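Local coordinates for protein phospho-2-dehydro-3-deoxyheptonate aldolase/chorismate mutase (Thermus thermophilus, PDB 2D8D) that probably converts chorismate to prephenate through its chorismate mutase domain, the part present here, and is likely to make 3-deoxy-7-phosphoheptulonate through the rest of the protein, at residues B[52-57]-B[73-78]. Numbering follows the deposited sequence.
Sequences EMLAYL and LFKEIF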
loop_
_atom_site.group_PDB
_atom_site.type_symbol
_atom_site.label_atom_id
_atom_site.label_comp_id
_atom_site.label_asym_id
_atom_site.label_seq_id
_atom_site.Cartn_x
_atom_site.Cartn_y
_atom_site.Cartn_z
ATOM N N GLU B 52 16.660 2.389 -4.299
ATOM C CA GLU B 52 17.139 1.272 -3.497
ATOM C C GLU B 52 15.958 0.513 -2.902
ATOM O O GLU B 52 15.968 -0.716 -2.860
ATOM C CB GLU B 52 18.079 1.775 -2.404
ATOM C CG GLU B 52 19.309 2.439 -2.997
ATOM C CD GLU B 52 20.243 3.015 -1.963
ATOM O OE1 GLU B 52 19.755 3.519 -0.931
ATOM O OE2 GLU B 52 21.470 2.980 -2.199
ATOM N N MET B 53 14.930 1.230 -2.458
ATOM C CA MET B 53 13.755 0.567 -1.900
ATOM C C MET B 53 13.036 -0.217 -2.999
ATOM O O MET B 53 12.628 -1.362 -2.793
ATOM C CB MET B 53 12.810 1.593 -1.261
ATOM C CG MET B 53 13.416 2.273 -0.037
ATOM S SD MET B 53 12.292 3.361 0.862
ATOM C CE MET B 53 12.173 4.729 -0.265
ATOM N N LEU B 54 12.896 0.390 -4.172
ATOM C CA LEU B 54 12.231 -0.285 -5.281
ATOM C C LEU B 54 13.001 -1.538 -5.685
ATOM O O LEU B 54 12.405 -2.543 -6.080
ATOM C CB LEU B 54 12.104 0.655 -6.482
ATOM C CG LEU B 54 11.167 1.853 -6.309
ATOM C CD1 LEU B 54 11.251 2.735 -7.539
ATOM C CD2 LEU B 54 9.738 1.378 -6.087
ATOM N N ALA B 55 14.325 -1.480 -5.573
ATOM C CA ALA B 55 15.167 -2.611 -5.936
ATOM C C ALA B 55 14.956 -3.822 -5.034
ATOM O O ALA B 55 14.774 -4.933 -5.530
ATOM C CB ALA B 55 16.638 -2.200 -5.931
ATOM N N TYR B 56 14.976 -3.642 -3.716
ATOM C CA TYR B 56 14.781 -4.816 -2.879
ATOM C C TYR B 56 13.334 -5.292 -2.868
ATOM O O TYR B 56 13.080 -6.485 -2.719
ATOM C CB TYR B 56 15.327 -4.620 -1.443
ATOM C CG TYR B 56 14.658 -3.598 -0.543
ATOM C CD1 TYR B 56 15.344 -2.451 -0.137
ATOM C CD2 TYR B 56 13.372 -3.805 -0.044
ATOM C CE1 TYR B 56 14.770 -1.539 0.745
ATOM C CE2 TYR B 56 12.789 -2.894 0.837
ATOM C CZ TYR B 56 13.493 -1.765 1.225
ATOM O OH TYR B 56 12.908 -0.848 2.068
ATOM N N LEU B 57 12.382 -4.382 -3.057
ATOM C CA LEU B 57 10.980 -4.782 -3.072
ATOM C C LEU B 57 10.680 -5.607 -4.318
ATOM O O LEU B 57 9.933 -6.586 -4.253
ATOM C CB LEU B 57 10.074 -3.550 -3.002
ATOM C CG LEU B 57 10.129 -2.835 -1.646
ATOM C CD1 LEU B 57 9.447 -1.480 -1.741
ATOM C CD2 LEU B 57 9.478 -3.706 -0.576
ATOM N N LEU B 73 3.115 0.736 -7.600
ATOM C CA LEU B 73 2.426 0.976 -6.340
ATOM C C LEU B 73 3.324 1.657 -5.316
ATOM O O LEU B 73 2.914 2.619 -4.669
ATOM C CB LEU B 73 1.880 -0.340 -5.782
ATOM C CG LEU B 73 0.758 -0.972 -6.615
ATOM C CD1 LEU B 73 0.397 -2.327 -6.039
ATOM C CD2 LEU B 73 -0.461 -0.057 -6.633
ATOM N N PHE B 74 4.553 1.178 -5.169
ATOM C CA PHE B 74 5.437 1.807 -4.204
ATOM C C PHE B 74 5.843 3.215 -4.624
ATOM O O PHE B 74 6.040 4.075 -3.772
ATOM C CB PHE B 74 6.640 0.909 -3.918
ATOM C CG PHE B 74 6.366 -0.109 -2.842
ATOM C CD1 PHE B 74 6.402 0.257 -1.498
ATOM C CD2 PHE B 74 6.005 -1.412 -3.170
ATOM C CE1 PHE B 74 6.078 -0.658 -0.494
ATOM C CE2 PHE B 74 5.679 -2.334 -2.172
ATOM C CZ PHE B 74 5.717 -1.953 -0.832
ATOM N N LYS B 75 5.944 3.472 -5.928
ATOM C CA LYS B 75 6.276 4.824 -6.373
ATOM C C LYS B 75 5.152 5.766 -5.932
ATOM O O LYS B 75 5.401 6.908 -5.553
ATOM C CB LYS B 75 6.443 4.879 -7.895
ATOM C CG LYS B 75 7.767 4.309 -8.378
ATOM C CD LYS B 75 7.977 4.555 -9.865
ATOM C CE LYS B 75 8.031 6.043 -10.180
ATOM N NZ LYS B 75 9.099 6.740 -9.410
ATOM N N GLU B 76 3.915 5.279 -5.983
ATOM C CA GLU B 76 2.764 6.072 -5.560
ATOM C C GLU B 76 2.845 6.317 -4.056
ATOM O O GLU B 76 2.563 7.414 -3.580
ATOM C CB GLU B 76 1.459 5.346 -5.896
ATOM C CG GLU B 76 1.119 5.331 -7.376
ATOM C CD GLU B 76 0.902 6.725 -7.927
ATOM O OE1 GLU B 76 0.041 7.449 -7.382
ATOM O OE2 GLU B 76 1.590 7.098 -8.900
ATOM N N ILE B 77 3.237 5.287 -3.313
ATOM C CA ILE B 77 3.370 5.400 -1.866
ATOM C C ILE B 77 4.471 6.403 -1.529
ATOM O O ILE B 77 4.326 7.208 -0.610
ATOM C CB ILE B 77 3.699 4.027 -1.237
ATOM C CG1 ILE B 77 2.498 3.091 -1.396
ATOM C CG2 ILE B 77 4.069 4.189 0.230
ATOM C CD1 ILE B 77 2.759 1.671 -0.953
ATOM N N PHE B 78 5.567 6.362 -2.283
ATOM C CA PHE B 78 6.677 7.280 -2.043
ATOM C C PHE B 78 6.279 8.708 -2.408
ATOM O O PHE B 78 6.727 9.667 -1.781
ATOM C CB PHE B 78 7.917 6.865 -2.849
ATOM C CG PHE B 78 8.412 5.472 -2.545
ATOM C CD1 PHE B 78 8.132 4.863 -1.326
ATOM C CD2 PHE B 78 9.183 4.781 -3.475
ATOM C CE1 PHE B 78 8.609 3.583 -1.040
ATOM C CE2 PHE B 78 9.664 3.503 -3.196
ATOM C CZ PHE B 78 9.378 2.904 -1.976
#
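Leu57 sets one methyl, CD1, almost squarely on the ring of Phe74: it lies 3.4 Å from the ring centroid and 9° off the normal, a close CH-pi contact in which the two side chains cross at about a right angle. Phe78 is held differently. Its ring takes Met53 CE over one face, displaced toward the rim, with CE 3.9 Å from the Phe78 centroid; the bend at chi3 (-72°) brings that methyl over the ring, while SD approaches obliquely as a Met-aromatic contact. The opposite face has the backbone O of Phe74 above it. At the Phe78 edge, in the ring plane, sits Leu54 CG, and Leu54 CD2 comes 3.6 Å from Phe78 CE2. The same CD2 also touches Phe74 CB, and Leu54 thus bridges the two residues, running past each in the opposite direction, while its CD1 meets Lys75 CG at 3.9 Å on the exposed margin. An alanine at Phe74 would probably leave Leu57 CD1 without the ring face it rests on and open a gap between the helices. Helices 47-60 and 67-84 run roughly antiparallel here, the short segments at 148°, within the all-helical chorismate mutase type II domain. Arg26 of the long helix 4-40 touches both Met53 and Phe78, while Leu20 and Ile19 of the second subunit pack on Leu57 and Phe74, placing this side of the helix pair at the dimer interface. No hydrogen bond joins the two segments; cohesion between them comes from methyl-on-ring, sulfur-aromatic and other apolar contacts, and thus depends on the fit of their shapes.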